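Local coordinates for protein F420-H2 Dependent Reductase A (Mycobacterium smegmatis str. MC2 155, PDB 3H96) that probably binds the deazaflavin coenzyme F420 and uses its reduced form in hydride-transfer reduction of substrates, among them aflatoxins and perhaps quinones, at residues G60-N74 and K128-R142. Residues are numbered along the deposited sequence; the frame is centred on the assembly and turned at random.
Sequences GTIYVFASKAGAASN and KTAGIRTIPVLALTR
Arg133 pushes its guanidinium into the loop 66-74 and spends all three nitrogens on that loop's oxygens. NE and NH2 grip the Ala71 carbonyl side-on, at 2.9 Å for Arg133 NE to Ala71 O. NH2 also donates a hydrogen bond to Ser67 O, arriving above that carbonyl plane (47° out of it), while Gly70 N reaches the same oxygen from the opposite face. Arg133 NH1 is shared between Ala66 O, met nearly head-on at 2.9 Å, and Asn74 OD1 at 3.0 Å; the Asn74 amide stands perpendicular to the guanidinium plane. These bonds from NE, NH1 and NH2 fix the rotation of the guanidinium, Ser73 O sits over one face without bonding to NE, and the ring of carbonyls probably stabilises the positive charge. The chain gets there with CG tucked between backbone N and carbonyl carbon (chi1 74°) and then runs extended to NE. Asn74 ND2 hydrogen-bonds to Tyr79 OH on helix 76-84.

On the other side of Ala66, the centre of an inverse gamma turn, the segments pair as neighbouring antiparallel strands, 61-65 and 137-142, of the sheet in this FMN-binding-clan, PNPOx-like fold. Their ladder runs from Ala66 N to Pro136 O (2.8 Å) through reciprocal pairs Val64-Leu138 and Ile62-Leu140 to Arg142 N on Gly60 O; a water donates to both Gly60 O and Leu140 O. On one face Leu140 CD1 presses on Val64 CG1 at 3.6 Å. On the other, Val137 CG2 lies 3.6 Å from Phe65 CD1, their side chains pointing the same way, and Tyr63 CE1 meets Ala139 CB. Thr61 OG1 hydrogen-bonds to Asp58 OD1.

At the far end, one water links Lys128 NZ to Ala69 O, and another donates to Lys128 O and Gly70 O.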
# COMPACT_ATOMS: atom_id res chain seq x y z
N GLY A 60 13.60 -6.86 1.36
CA GLY A 60 12.45 -7.78 1.16
C GLY A 60 11.15 -7.38 1.87
O GLY A 60 10.09 -7.90 1.50
N THR A 61 11.20 -6.39 2.77
CA THR A 61 9.94 -5.83 3.42
C THR A 61 9.56 -4.47 2.83
O THR A 61 10.43 -3.65 2.65
CB THR A 61 10.10 -5.75 4.97
OG1 THR A 61 10.24 -7.08 5.47
CG2 THR A 61 8.85 -5.17 5.68
N ILE A 62 8.27 -4.23 2.49
CA ILE A 62 7.81 -2.91 2.04
C ILE A 62 6.63 -2.57 2.95
O ILE A 62 6.01 -3.47 3.53
CB ILE A 62 7.44 -2.85 0.50
CG1 ILE A 62 6.26 -3.77 0.13
CG2 ILE A 62 8.72 -3.19 -0.40
CD1 ILE A 62 5.68 -3.55 -1.34
N TYR A 63 6.34 -1.29 3.08
CA TYR A 63 5.22 -0.81 3.87
C TYR A 63 4.19 -0.18 2.98
O TYR A 63 4.56 0.60 2.11
CB TYR A 63 5.74 0.26 4.85
CG TYR A 63 6.67 -0.31 5.84
CD1 TYR A 63 6.21 -1.24 6.77
CD2 TYR A 63 8.02 0.03 5.84
CE1 TYR A 63 7.06 -1.78 7.71
CE2 TYR A 63 8.87 -0.53 6.75
CZ TYR A 63 8.39 -1.43 7.68
OH TYR A 63 9.24 -1.95 8.64
N VAL A 64 2.89 -0.53 3.15
CA VAL A 64 1.85 0.16 2.39
C VAL A 64 0.93 0.89 3.38
O VAL A 64 0.95 0.59 4.58
CB VAL A 64 1.04 -0.77 1.47
CG1 VAL A 64 2.00 -1.40 0.34
CG2 VAL A 64 0.53 -1.94 2.25
N PHE A 65 0.15 1.84 2.87
CA PHE A 65 -0.54 2.80 3.75
C PHE A 65 -1.94 2.73 3.37
O PHE A 65 -2.27 3.06 2.20
CB PHE A 65 0.01 4.24 3.49
CG PHE A 65 1.47 4.35 3.81
CD1 PHE A 65 1.91 4.62 5.15
CD2 PHE A 65 2.42 4.01 2.86
CE1 PHE A 65 3.24 4.60 5.48
CE2 PHE A 65 3.80 4.00 3.20
CZ PHE A 65 4.20 4.30 4.48
N ALA A 66 -2.81 2.36 4.29
CA ALA A 66 -4.24 2.25 3.95
C ALA A 66 -4.96 3.61 4.02
O ALA A 66 -5.91 3.78 4.79
CB ALA A 66 -4.93 1.18 4.84
N SER A 67 -4.46 4.57 3.25
CA SER A 67 -4.80 5.97 3.39
C SER A 67 -6.14 6.36 2.75
O SER A 67 -6.91 7.18 3.29
CB SER A 67 -3.66 6.79 2.76
OG SER A 67 -3.34 6.30 1.46
N LYS A 68 -6.45 5.75 1.61
CA LYS A 68 -7.70 6.03 0.90
C LYS A 68 -7.97 7.56 0.81
O LYS A 68 -9.07 8.03 1.08
CB LYS A 68 -8.90 5.29 1.53
CG LYS A 68 -10.12 5.32 0.63
CD LYS A 68 -11.00 4.12 0.87
CE LYS A 68 -12.20 4.43 1.67
NZ LYS A 68 -13.35 4.67 0.76
N ALA A 69 -6.90 8.30 0.51
CA ALA A 69 -6.94 9.76 0.36
C ALA A 69 -7.59 10.45 1.56
O ALA A 69 -8.26 11.48 1.40
CB ALA A 69 -7.71 10.14 -0.97
N GLY A 70 -7.42 9.88 2.75
CA GLY A 70 -7.89 10.59 3.95
C GLY A 70 -9.42 10.55 4.07
O GLY A 70 -10.02 11.36 4.77
N ALA A 71 -10.03 9.57 3.42
CA ALA A 71 -11.46 9.32 3.62
C ALA A 71 -11.74 8.80 5.02
O ALA A 71 -10.85 8.32 5.76
CB ALA A 71 -12.03 8.32 2.54
N ALA A 72 -13.01 8.82 5.33
CA ALA A 72 -13.49 8.40 6.62
C ALA A 72 -13.25 6.96 6.98
O ALA A 72 -12.98 6.65 8.15
CB ALA A 72 -14.99 8.76 6.78
N SER A 73 -13.27 6.08 5.98
CA SER A 73 -13.18 4.64 6.21
C SER A 73 -11.85 4.05 5.67
O SER A 73 -11.28 4.59 4.75
CB SER A 73 -14.35 3.94 5.53
OG SER A 73 -15.47 3.97 6.42
N ASN A 74 -11.37 2.96 6.28
CA ASN A 74 -10.33 2.15 5.65
C ASN A 74 -10.76 1.55 4.31
O ASN A 74 -11.95 1.19 4.12
CB ASN A 74 -9.95 1.02 6.55
CG ASN A 74 -9.30 1.50 7.80
OD1 ASN A 74 -8.44 2.40 7.77
ND2 ASN A 74 -9.69 0.91 8.92
N LYS A 128 -7.10 15.10 7.95
CA LYS A 128 -8.48 14.67 7.57
C LYS A 128 -9.11 13.52 8.39
O LYS A 128 -10.31 13.46 8.54
CB LYS A 128 -8.52 14.25 6.08
CG LYS A 128 -8.37 15.43 5.09
CD LYS A 128 -8.59 14.98 3.62
CE LYS A 128 -10.10 14.70 3.31
NZ LYS A 128 -10.36 14.72 1.81
N THR A 129 -8.30 12.58 8.86
CA THR A 129 -8.84 11.46 9.60
C THR A 129 -8.66 11.57 11.09
O THR A 129 -9.01 10.65 11.81
CB THR A 129 -8.24 10.13 9.10
OG1 THR A 129 -6.84 10.18 9.31
CG2 THR A 129 -8.50 9.95 7.62
N ALA A 130 -8.16 12.70 11.57
CA ALA A 130 -7.93 12.94 13.01
C ALA A 130 -9.22 12.75 13.81
O ALA A 130 -10.18 13.41 13.56
CB ALA A 130 -7.39 14.34 13.20
N GLY A 131 -9.24 11.83 14.77
CA GLY A 131 -10.41 11.68 15.60
C GLY A 131 -11.41 10.74 14.96
O GLY A 131 -12.40 10.43 15.58
N ILE A 132 -11.11 10.24 13.75
CA ILE A 132 -12.00 9.33 13.03
C ILE A 132 -11.37 7.95 12.88
O ILE A 132 -11.91 6.91 13.32
CB ILE A 132 -12.41 9.94 11.65
CG1 ILE A 132 -13.08 11.33 11.87
CG2 ILE A 132 -13.32 8.97 10.81
CD1 ILE A 132 -13.37 12.14 10.54
N ARG A 133 -10.19 7.92 12.28
CA ARG A 133 -9.47 6.70 12.23
C ARG A 133 -7.96 6.97 12.16
O ARG A 133 -7.53 8.06 11.73
CB ARG A 133 -9.94 5.81 11.05
CG ARG A 133 -9.50 6.26 9.72
CD ARG A 133 -9.94 5.33 8.52
NE ARG A 133 -9.72 6.17 7.35
CZ ARG A 133 -8.73 6.04 6.45
NH1 ARG A 133 -7.89 5.03 6.48
NH2 ARG A 133 -8.61 6.92 5.46
N THR A 134 -7.17 5.99 12.64
CA THR A 134 -5.71 6.00 12.45
C THR A 134 -5.45 5.21 11.18
O THR A 134 -5.97 4.08 11.04
CB THR A 134 -5.06 5.27 13.61
OG1 THR A 134 -5.22 6.10 14.76
CG2 THR A 134 -3.48 5.05 13.39
N ILE A 135 -4.69 5.81 10.25
CA ILE A 135 -4.41 5.24 8.90
C ILE A 135 -3.51 4.03 9.12
O ILE A 135 -2.40 4.16 9.68
CB ILE A 135 -3.83 6.33 7.95
CG1 ILE A 135 -4.99 7.29 7.61
CG2 ILE A 135 -3.35 5.78 6.60
CD1 ILE A 135 -4.52 8.58 6.89
N PRO A 136 -4.02 2.84 8.71
CA PRO A 136 -3.20 1.66 8.96
C PRO A 136 -1.93 1.61 8.11
O PRO A 136 -1.90 2.04 6.92
CB PRO A 136 -4.12 0.48 8.64
CG PRO A 136 -5.59 1.06 8.81
CD PRO A 136 -5.44 2.52 8.42
N VAL A 137 -0.86 1.11 8.72
CA VAL A 137 0.32 0.75 7.92
C VAL A 137 0.50 -0.76 7.95
O VAL A 137 0.52 -1.35 9.03
CB VAL A 137 1.56 1.50 8.47
CG1 VAL A 137 2.90 1.09 7.78
CG2 VAL A 137 1.36 2.98 8.28
N LEU A 138 0.66 -1.39 6.78
CA LEU A 138 0.94 -2.81 6.73
C LEU A 138 2.37 -3.05 6.19
O LEU A 138 2.82 -2.35 5.29
CB LEU A 138 -0.05 -3.51 5.78
CG LEU A 138 -1.54 -3.39 6.07
CD1 LEU A 138 -2.28 -4.24 5.03
CD2 LEU A 138 -1.87 -3.97 7.43
N ALA A 139 3.02 -4.08 6.73
CA ALA A 139 4.28 -4.58 6.27
C ALA A 139 4.05 -5.81 5.36
O ALA A 139 3.46 -6.82 5.78
CB ALA A 139 5.16 -4.94 7.47
N LEU A 140 4.52 -5.73 4.11
CA LEU A 140 4.47 -6.81 3.18
C LEU A 140 5.88 -7.43 3.05
O LEU A 140 6.80 -6.84 2.49
CB LEU A 140 3.91 -6.28 1.85
CG LEU A 140 2.63 -5.46 2.03
CD1 LEU A 140 2.13 -4.98 0.61
CD2 LEU A 140 1.49 -6.32 2.76
N THR A 141 6.03 -8.65 3.56
CA THR A 141 7.35 -9.25 3.66
C THR A 141 7.49 -10.41 2.68
O THR A 141 6.71 -11.37 2.75
CB THR A 141 7.62 -9.80 5.04
OG1 THR A 141 7.44 -8.75 6.00
CG2 THR A 141 9.05 -10.33 5.10
N ARG A 142 8.50 -10.31 1.81
CA ARG A 142 8.71 -11.30 0.78
C ARG A 142 8.92 -12.68 1.37
O ARG A 142 9.70 -12.87 2.27
CB ARG A 142 9.90 -10.96 -0.13
CG ARG A 142 9.98 -11.88 -1.37
CD ARG A 142 11.06 -11.36 -2.30
NE ARG A 142 11.04 -12.13 -3.51
CZ ARG A 142 11.43 -11.66 -4.67
NH1 ARG A 142 11.94 -10.44 -4.78
NH2 ARG A 142 11.38 -12.47 -5.71
O HOH W 1 8.02 -7.00 0.02
O HOH W 2 -7.90 14.10 0.41
O HOH W 3 -12.01 11.51 7.30